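Local coordinates for Rev protein (Borrelia burgdorferi, PDB 5EQZ), which is of unknown function but is a plasmid-encoded Borrelia protein, probably a lipoprotein, that folds into an elongated bundle of helices, at residues 33-38 against 66-71; 77-82 against 106-111; 96-101 against 124-129. All coordinates share one frame; numbering follows the deposited sequence.

Interaction 1: residues 33-38 against 66-71; sequences GKFKDY and NSFQDK
F35 and Y38 meet F68 and K71 in an apolar helix-helix contact between helix 32-48 and helix 55-88, which follow each other in the chain as an antiparallel helical hairpin. The short segments run at 159° to one another, with axes 11.3 Å apart at their closest. Large aromatic side chains bridge that wide spacing. Both rings reach across, each to a main-chain carbonyl oxygen of the other helix. F68 CG lies opposite the backbone N (chi1 178°), which directs the ring toward helix 32-48, and F68 CE1 and CZ both lie 3.3 Å from F35 O. This places ring C-H groups beside a main-chain carbonyl, a mildly polar touch at most. The two phenyl rings are turned obliquely, F35 CD2 lying 4.1 Å from F68 CE1, without stacking. F35 does the same in the other direction, F35 CE2 stopping 3.6 Å from K71 O. Y38 contributes its root, with Y38 CB 4.1 Å from F68 CE1. Its ring then swings off, one face over K34 O of its own helix, the oxygen standing 3.3 Å above the plane and toward the rim. K71 suits a half-buried border. K71 CB packs 4.2 Å from F35 CE2, while a bend at chi2 (-64°) helps carry the ammonium group clear of the rings to hydrogen-bond L24 O and L26 O, carbonyls around the end of helix 10-24. Phenylalanine fits the inner positions because it fills a wide gap and asks for no polar partner. Around the pair, L26 covers F35, Y38 and F68, helix 10-24 touches Y38 through D22 and V23, and L141 of helix 122-142 packs on F35.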
loop_
_atom_site.group_PDB
_atom_site.type_symbol
_atom_site.label_atom_id
_atom_site.label_comp_id
_atom_site.label_asym_id
_atom_site.label_seq_id
_atom_site.Cartn_x
_atom_site.Cartn_y
_atom_site.Cartn_z
ATOM N N GLY A 33 1.192 6.361 2.726
ATOM C CA GLY A 33 0.480 7.313 3.560
ATOM C C GLY A 33 -1.026 7.142 3.524
ATOM O O GLY A 33 -1.703 7.374 4.528
ATOM N N LYS A 34 -1.578 6.740 2.374
ATOM C CA LYS A 34 -3.017 6.483 2.307
ATOM C C LYS A 34 -3.408 5.276 3.150
ATOM O O LYS A 34 -4.480 5.266 3.779
ATOM C CB LYS A 34 -3.458 6.281 0.857
ATOM C CG LYS A 34 -3.697 7.573 0.096
ATOM C CD LYS A 34 -5.056 7.572 -0.585
ATOM C CE LYS A 34 -5.092 6.594 -1.747
ATOM N NZ LYS A 34 -6.139 6.963 -2.749
ATOM N N PHE A 35 -2.566 4.241 3.164
ATOM C CA PHE A 35 -2.845 3.081 4.007
ATOM C C PHE A 35 -2.833 3.458 5.481
ATOM O O PHE A 35 -3.754 3.105 6.227
ATOM C CB PHE A 35 -1.836 1.966 3.748
ATOM C CG PHE A 35 -2.106 1.176 2.513
ATOM C CD1 PHE A 35 -1.575 1.578 1.287
ATOM C CD2 PHE A 35 -2.881 0.023 2.569
ATOM C CE1 PHE A 35 -1.816 0.844 0.144
ATOM C CE2 PHE A 35 -3.138 -0.716 1.422
ATOM C CZ PHE A 35 -2.603 -0.313 0.215
ATOM N N LYS A 36 -1.784 4.162 5.925
ATOM C CA LYS A 36 -1.708 4.513 7.338
ATOM C C LYS A 36 -2.830 5.454 7.730
ATOM O O LYS A 36 -3.351 5.359 8.849
ATOM C CB LYS A 36 -0.355 5.134 7.682
ATOM C CG LYS A 36 -0.097 5.172 9.186
ATOM C CD LYS A 36 1.026 6.125 9.568
ATOM C CE LYS A 36 1.018 6.409 11.064
ATOM N NZ LYS A 36 0.229 7.623 11.394
ATOM N N ASP A 37 -3.236 6.344 6.823
ATOM C CA ASP A 37 -4.327 7.258 7.131
ATOM C C ASP A 37 -5.632 6.499 7.341
ATOM O O ASP A 37 -6.356 6.756 8.310
ATOM C CB ASP A 37 -4.479 8.303 6.025
ATOM C CG ASP A 37 -5.690 9.197 6.230
ATOM O OD1 ASP A 37 -5.825 9.756 7.343
ATOM O OD2 ASP A 37 -6.496 9.336 5.285
ATOM N N TYR A 38 -5.945 5.547 6.453
ATOM C CA TYR A 38 -7.167 4.759 6.625
ATOM C C TYR A 38 -7.071 3.859 7.847
ATOM O O TYR A 38 -8.065 3.666 8.561
ATOM C CB TYR A 38 -7.457 3.922 5.382
ATOM C CG TYR A 38 -7.773 4.731 4.136
ATOM C CD1 TYR A 38 -7.719 4.137 2.885
ATOM C CD2 TYR A 38 -8.121 6.077 4.205
ATOM C CE1 TYR A 38 -8.000 4.858 1.735
ATOM C CE2 TYR A 38 -8.402 6.812 3.051
ATOM C CZ TYR A 38 -8.330 6.188 1.821
ATOM O OH TYR A 38 -8.602 6.879 0.663
ATOM N N ASN A 66 -11.575 -6.156 8.114
ATOM C CA ASN A 66 -11.169 -7.281 7.273
ATOM C C ASN A 66 -10.733 -6.803 5.891
ATOM O O ASN A 66 -9.702 -7.250 5.359
ATOM C CB ASN A 66 -12.298 -8.297 7.141
ATOM C CG ASN A 66 -12.550 -9.062 8.427
ATOM O OD1 ASN A 66 -11.707 -9.101 9.321
ATOM N ND2 ASN A 66 -13.716 -9.692 8.516
ATOM N N SER A 67 -11.510 -5.898 5.289
ATOM C CA SER A 67 -11.163 -5.407 3.952
ATOM C C SER A 67 -9.850 -4.647 3.970
ATOM O O SER A 67 -9.034 -4.784 3.048
ATOM C CB SER A 67 -12.278 -4.515 3.406
ATOM O OG SER A 67 -13.410 -5.298 3.051
ATOM N N PHE A 68 -9.617 -3.845 5.008
ATOM C CA PHE A 68 -8.352 -3.122 5.076
ATOM C C PHE A 68 -7.179 -4.084 5.193
ATOM O O PHE A 68 -6.166 -3.933 4.504
ATOM C CB PHE A 68 -8.328 -2.151 6.248
ATOM C CG PHE A 68 -7.014 -1.433 6.373
ATOM C CD1 PHE A 68 -6.748 -0.331 5.574
ATOM C CD2 PHE A 68 -6.035 -1.885 7.240
ATOM C CE1 PHE A 68 -5.519 0.321 5.651
ATOM C CE2 PHE A 68 -4.798 -1.240 7.316
ATOM C CZ PHE A 68 -4.550 -0.130 6.525
ATOM N N GLN A 69 -7.283 -5.072 6.083
ATOM C CA GLN A 69 -6.185 -6.020 6.220
ATOM C C GLN A 69 -5.916 -6.755 4.912
ATOM O O GLN A 69 -4.760 -7.071 4.600
ATOM C CB GLN A 69 -6.484 -6.997 7.359
ATOM C CG GLN A 69 -6.348 -6.369 8.752
ATOM C CD GLN A 69 -4.945 -5.814 9.035
ATOM O OE1 GLN A 69 -3.929 -6.427 8.685
ATOM N NE2 GLN A 69 -4.892 -4.645 9.672
ATOM N N ASP A 70 -6.953 -7.008 4.114
ATOM C CA ASP A 70 -6.723 -7.692 2.846
ATOM C C ASP A 70 -6.064 -6.768 1.828
ATOM O O ASP A 70 -5.203 -7.207 1.050
ATOM C CB ASP A 70 -8.032 -8.240 2.300
ATOM C CG ASP A 70 -8.585 -9.369 3.148
ATOM O OD1 ASP A 70 -7.820 -10.014 3.908
ATOM O OD2 ASP A 70 -9.795 -9.615 3.047
ATOM N N LYS A 71 -6.451 -5.491 1.815
ATOM C CA LYS A 71 -5.750 -4.517 0.977
ATOM C C LYS A 71 -4.306 -4.349 1.434
ATOM O O LYS A 71 -3.394 -4.234 0.604
ATOM C CB LYS A 71 -6.470 -3.170 0.999
ATOM C CG LYS A 71 -7.827 -3.202 0.303
ATOM C CD LYS A 71 -7.695 -3.500 -1.187
ATOM C CE LYS A 71 -9.056 -3.757 -1.835
ATOM N NZ LYS A 71 -9.053 -3.396 -3.274
#

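Interaction 2: residues 77-82 against 106-111; sequences AALKAA and KLVGVT
With chi1 at -67°, V108 holds CG1 beside its backbone N and lodges CG2 between that N and the carbonyl carbon, so both methyls fork toward A78, L79 and A82 of helix 55-88. In L79, chi1 of -77° sets CG beside the backbone N; CD1 prolongs the chain, and the side branch CD2 meets the valine. The fork stands at a Schellman motif, the C-terminal cap of helix 95-107. G109 N bonds K106 O at 3.0 Å, V110 N turns back to the carbonyl of the residue preceding K106, and G109 supplies the positive phi (78°) that the turn requires, a value glycine adopts without the strain a side chain would bring. The contact is therefore a helix end pressed onto the flank of a long helix. V108, the last residue before G109, carries the contact, and its bulk is matched by small residues opposite. A78 and A82, one helical turn apart, present their methyls, A78 its carbonyl oxygen as well: A82 CB lies 3.8 Å from V108 CG2, and A78 CB is equally close to V108 CG1. Alanine suits both places, since it lets the capping turn settle near the helix backbone; the CA atoms of L79 and V108 are 6.0 Å apart. Leucine suits the third, being long enough to bring L79 CD2 to 3.9 Å from V108 CB, the two side chains crossing at a slant, while also packing on V137 and I138 of helix 122-142. No hydrogen bond joins the two segments directly, though K75 NZ, a little earlier on helix 55-88, bonds V108 O and so ties down the cap. V108 CG1 also rests 3.4 Å from A78 O, a carbonyl oxygen already engaged by A82 N.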
loop_
_atom_site.group_PDB
_atom_site.type_symbol
_atom_site.label_atom_id
_atom_site.label_comp_id
_atom_site.label_asym_id
_atom_site.label_seq_id
_atom_site.Cartn_x
_atom_site.Cartn_y
_atom_site.Cartn_z
ATOM N N ALA A 77 2.626 -7.634 -0.171
ATOM C CA ALA A 77 3.134 -8.705 -1.026
ATOM C C ALA A 77 3.632 -8.145 -2.353
ATOM O O ALA A 77 4.672 -8.579 -2.879
ATOM C CB ALA A 77 2.053 -9.759 -1.259
ATOM N N ALA A 78 2.903 -7.174 -2.904
ATOM C CA ALA A 78 3.312 -6.551 -4.157
ATOM C C ALA A 78 4.648 -5.841 -3.993
ATOM O O ALA A 78 5.507 -5.908 -4.884
ATOM C CB ALA A 78 2.233 -5.577 -4.636
ATOM N N LEU A 79 4.850 -5.175 -2.849
ATOM C CA LEU A 79 6.118 -4.480 -2.613
ATOM C C LEU A 79 7.287 -5.461 -2.559
ATOM O O LEU A 79 8.300 -5.283 -3.252
ATOM C CB LEU A 79 6.033 -3.666 -1.322
ATOM C CG LEU A 79 5.249 -2.362 -1.403
ATOM C CD1 LEU A 79 4.822 -1.879 -0.009
ATOM C CD2 LEU A 79 6.114 -1.316 -2.108
ATOM N N LYS A 80 7.159 -6.516 -1.750
ATOM C CA LYS A 80 8.228 -7.506 -1.638
ATOM C C LYS A 80 8.472 -8.218 -2.968
ATOM O O LYS A 80 9.622 -8.553 -3.299
ATOM C CB LYS A 80 7.891 -8.503 -0.527
ATOM C CG LYS A 80 7.782 -7.863 0.843
ATOM C CD LYS A 80 7.199 -8.835 1.889
ATOM C CE LYS A 80 6.919 -8.130 3.212
ATOM N NZ LYS A 80 6.153 -8.977 4.202
ATOM N N ALA A 81 7.412 -8.424 -3.761
ATOM C CA ALA A 81 7.572 -9.035 -5.080
ATOM C C ALA A 81 8.367 -8.123 -6.016
ATOM O O ALA A 81 9.314 -8.561 -6.688
ATOM C CB ALA A 81 6.196 -9.358 -5.665
ATOM N N ALA A 82 7.994 -6.842 -6.070
ATOM C CA ALA A 82 8.749 -5.894 -6.889
ATOM C C ALA A 82 10.203 -5.807 -6.429
ATOM O O ALA A 82 11.128 -5.743 -7.258
ATOM C CB ALA A 82 8.081 -4.514 -6.845
ATOM N N LYS A 106 7.269 1.449 -10.500
ATOM C CA LYS A 106 6.068 2.234 -10.771
ATOM C C LYS A 106 4.811 1.449 -10.421
ATOM O O LYS A 106 3.848 2.015 -9.879
ATOM C CB LYS A 106 6.053 2.671 -12.238
ATOM C CG LYS A 106 4.808 3.414 -12.656
ATOM C CD LYS A 106 4.986 4.112 -14.005
ATOM C CE LYS A 106 3.642 4.603 -14.545
ATOM N NZ LYS A 106 3.680 4.880 -16.012
ATOM N N LEU A 107 4.810 0.138 -10.693
ATOM C CA LEU A 107 3.650 -0.698 -10.379
ATOM C C LEU A 107 3.311 -0.717 -8.890
ATOM O O LEU A 107 2.149 -0.963 -8.535
ATOM C CB LEU A 107 3.887 -2.131 -10.871
ATOM C CG LEU A 107 3.753 -2.310 -12.387
ATOM C CD1 LEU A 107 4.073 -3.745 -12.793
ATOM C CD2 LEU A 107 2.359 -1.908 -12.860
ATOM N N VAL A 108 4.274 -0.486 -8.007
ATOM C CA VAL A 108 3.976 -0.467 -6.576
ATOM C C VAL A 108 4.045 0.951 -6.007
ATOM O O VAL A 108 4.256 1.128 -4.804
ATOM C CB VAL A 108 4.858 -1.449 -5.786
ATOM C CG1 VAL A 108 4.498 -2.889 -6.166
ATOM C CG2 VAL A 108 6.362 -1.190 -6.002
ATOM N N GLY A 109 3.855 1.959 -6.855
ATOM C CA GLY A 109 3.765 3.333 -6.405
ATOM C C GLY A 109 5.064 4.020 -6.070
ATOM O O GLY A 109 5.046 5.040 -5.369
ATOM N N VAL A 110 6.194 3.520 -6.579
ATOM C CA VAL A 110 7.518 4.057 -6.294
ATOM C C VAL A 110 8.079 4.634 -7.591
ATOM O O VAL A 110 8.155 3.932 -8.608
ATOM C CB VAL A 110 8.447 2.980 -5.716
ATOM C CG1 VAL A 110 9.834 3.526 -5.518
ATOM C CG2 VAL A 110 7.883 2.451 -4.372
ATOM N N THR A 111 8.452 5.911 -7.555
ATOM C CA THR A 111 8.986 6.631 -8.710
ATOM C C THR A 111 10.506 6.670 -8.620
ATOM O O THR A 111 11.058 7.300 -7.708
ATOM C CB THR A 111 8.433 8.059 -8.762
ATOM O OG1 THR A 111 7.061 8.040 -9.174
ATOM C CG2 THR A 111 9.240 8.924 -9.732
#

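Interaction 3: residues 96-101 against 124-129; sequences ISKRKI and DKMSKN
M126 reaches from helix 122-142 to K98 of helix 95-107, and beside it I101 leans back against M126 and S127. The two segments run almost parallel, 12° apart, their axes 9.7 Å from each other at closest. The methionine chain leaves its helix extended and then hooks at the end: after an outstretched second torsion, chi3 of 78° turns M126 CE toward helix 95-107, to 3.4 Å from K98 O. M126 SD is left 3.9 Å from K98 CG, against the aliphatic root of the lysine, and the two side chains cross at about a right angle. Methionine suits this place because an unbranched, pliable chain can lay its sulfur on the lysine's methylenes and its methyl on the lysine's carbonyl oxygen. K98 shows how a lysine can be buried: its stem, stretched beyond CG, serves as hydrocarbon where it passes M126, and NZ, carried past the contact, hydrogen-bonds L115 O of the connecting loop. I101 spreads its two branches along the facing helix. I101 CG2 lies 4.1 Å from M126 CB, and I101 CD1, at the end of the other branch, lies 4.2 Å from S127 CB. A beta-branched residue with one longer arm thus covers two successive residues. S127 is small enough to let I101 CD1 come within 4.0 Å of S127 N. Its hydroxyl, set opposite that N by chi1 of -165°, leaves CB to make the side-chain touch with I101. No hydrogen bond spans the segments; van der Waals packing, partly against main-chain atoms, holds them together. I86 of helix 55-88 touches both I101 and S127, and two near-parallel helices closed by a third in this way are the build of an all-helical bundle.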
loop_
_atom_site.group_PDB
_atom_site.type_symbol
_atom_site.label_atom_id
_atom_site.label_comp_id
_atom_site.label_asym_id
_atom_site.label_seq_id
_atom_site.Cartn_x
_atom_site.Cartn_y
_atom_site.Cartn_z
ATOM N N ILE A 96 16.878 -2.625 -21.553
ATOM C CA ILE A 96 15.686 -3.384 -21.170
ATOM C C ILE A 96 15.612 -3.549 -19.654
ATOM O O ILE A 96 14.531 -3.454 -19.054
ATOM C CB ILE A 96 15.673 -4.745 -21.888
ATOM C CG1 ILE A 96 15.661 -4.545 -23.406
ATOM C CG2 ILE A 96 14.478 -5.564 -21.467
ATOM C CD1 ILE A 96 15.890 -5.833 -24.201
ATOM N N SER A 97 16.758 -3.797 -19.009
ATOM C CA SER A 97 16.782 -3.968 -17.557
ATOM C C SER A 97 16.431 -2.674 -16.830
ATOM O O SER A 97 15.743 -2.703 -15.802
ATOM C CB SER A 97 18.156 -4.472 -17.117
ATOM O OG SER A 97 18.488 -5.704 -17.739
ATOM N N LYS A 98 16.908 -1.531 -17.335
ATOM C CA LYS A 98 16.586 -0.244 -16.725
ATOM C C LYS A 98 15.092 0.051 -16.783
ATOM O O LYS A 98 14.490 0.472 -15.780
ATOM C CB LYS A 98 17.370 0.874 -17.408
ATOM C CG LYS A 98 18.851 0.909 -17.094
ATOM C CD LYS A 98 19.463 2.056 -17.907
ATOM C CE LYS A 98 20.954 2.093 -17.828
ATOM N NZ LYS A 98 21.459 3.183 -18.714
ATOM N N ARG A 99 14.474 -0.154 -17.951
ATOM C CA ARG A 99 13.030 0.062 -18.047
ATOM C C ARG A 99 12.268 -0.901 -17.148
ATOM O O ARG A 99 11.227 -0.537 -16.579
ATOM C CB ARG A 99 12.552 -0.073 -19.492
ATOM C CG ARG A 99 13.182 0.934 -20.439
ATOM C CD ARG A 99 12.518 0.952 -21.813
ATOM N NE ARG A 99 13.052 -0.066 -22.711
ATOM C CZ ARG A 99 13.925 0.197 -23.680
ATOM N NH1 ARG A 99 14.361 1.438 -23.868
ATOM N NH2 ARG A 99 14.371 -0.774 -24.461
ATOM N N LYS A 100 12.796 -2.118 -16.975
ATOM C CA LYS A 100 12.164 -3.091 -16.086
ATOM C C LYS A 100 12.204 -2.625 -14.631
ATOM O O LYS A 100 11.194 -2.696 -13.925
ATOM C CB LYS A 100 12.852 -4.447 -16.232
ATOM C CG LYS A 100 12.110 -5.606 -15.584
ATOM C CD LYS A 100 10.676 -5.667 -16.036
ATOM C CE LYS A 100 10.036 -6.972 -15.615
ATOM N NZ LYS A 100 8.565 -6.933 -15.836
ATOM N N ILE A 101 13.356 -2.129 -14.163
ATOM C CA ILE A 101 13.445 -1.587 -12.804
ATOM C C ILE A 101 12.448 -0.451 -12.631
ATOM O O ILE A 101 11.705 -0.385 -11.642
ATOM C CB ILE A 101 14.878 -1.105 -12.503
ATOM C CG1 ILE A 101 15.867 -2.266 -12.572
ATOM C CG2 ILE A 101 14.927 -0.408 -11.123
ATOM C CD1 ILE A 101 17.319 -1.826 -12.598
ATOM N N ASP A 124 22.598 -0.668 -11.639
ATOM C CA ASP A 124 22.752 -0.974 -10.220
ATOM C C ASP A 124 22.364 0.212 -9.357
ATOM O O ASP A 124 21.922 0.030 -8.222
ATOM C CB ASP A 124 24.190 -1.384 -9.897
ATOM C CG ASP A 124 24.496 -2.828 -10.265
ATOM O OD1 ASP A 124 23.789 -3.736 -9.779
ATOM O OD2 ASP A 124 25.465 -3.056 -11.019
ATOM N N LYS A 125 22.538 1.430 -9.869
ATOM C CA LYS A 125 22.152 2.608 -9.107
ATOM C C LYS A 125 20.636 2.778 -9.078
ATOM O O LYS A 125 20.063 3.100 -8.030
ATOM C CB LYS A 125 22.834 3.836 -9.691
ATOM C CG LYS A 125 22.139 5.141 -9.438
ATOM C CD LYS A 125 23.055 6.290 -9.849
ATOM C CE LYS A 125 22.614 7.599 -9.234
ATOM N NZ LYS A 125 23.233 7.802 -7.898
ATOM N N MET A 126 19.972 2.584 -10.220
ATOM C CA MET A 126 18.512 2.555 -10.213
ATOM C C MET A 126 17.988 1.445 -9.308
ATOM O O MET A 126 17.041 1.652 -8.543
ATOM C CB MET A 126 17.961 2.371 -11.624
ATOM C CG MET A 126 18.031 3.586 -12.518
ATOM S SD MET A 126 17.459 3.030 -14.137
ATOM C CE MET A 126 15.708 3.000 -13.859
ATOM N N SER A 127 18.586 0.258 -9.394
ATOM C CA SER A 127 18.185 -0.846 -8.530
ATOM C C SER A 127 18.270 -0.446 -7.059
ATOM O O SER A 127 17.301 -0.603 -6.298
ATOM C CB SER A 127 19.065 -2.059 -8.815
ATOM O OG SER A 127 18.493 -3.225 -8.262
ATOM N N LYS A 128 19.416 0.109 -6.652
ATOM C CA LYS A 128 19.613 0.494 -5.255
ATOM C C LYS A 128 18.575 1.517 -4.806
ATOM O O LYS A 128 18.005 1.394 -3.714
ATOM C CB LYS A 128 21.033 1.040 -5.057
ATOM N N ASN A 129 18.311 2.530 -5.635
ATOM C CA ASN A 129 17.325 3.542 -5.281
ATOM C C ASN A 129 15.948 2.909 -5.104
ATOM O O ASN A 129 15.263 3.152 -4.103
ATOM C CB ASN A 129 17.300 4.636 -6.355
ATOM C CG ASN A 129 16.353 5.782 -6.015
ATOM O OD1 ASN A 129 15.871 5.896 -4.888
ATOM N ND2 ASN A 129 16.077 6.628 -6.995
#

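Helix 55-88 links interactions 1 and 2, whose centres are about 16 Å apart, and helix 95-107 links interactions 2 and 3, centres about 13 Å apart; the centres of interactions 1 and 3 are about 29 Å apart in this elongated bundle. Interactions 2 and 3 are buried, whereas interaction 1 is partly so, with two touching residues near the surface. None has a hydrogen bond between its segments, yet the packing differs with spacing: aromatic rings bridge the wide antiparallel hairpin, alanines accept a valine where a helix ends, and flexible or branched aliphatic chains fill the space between near-parallel helices. In interactions 1 and 3 a lysine amino group reaches main-chain carbonyls beyond the contact.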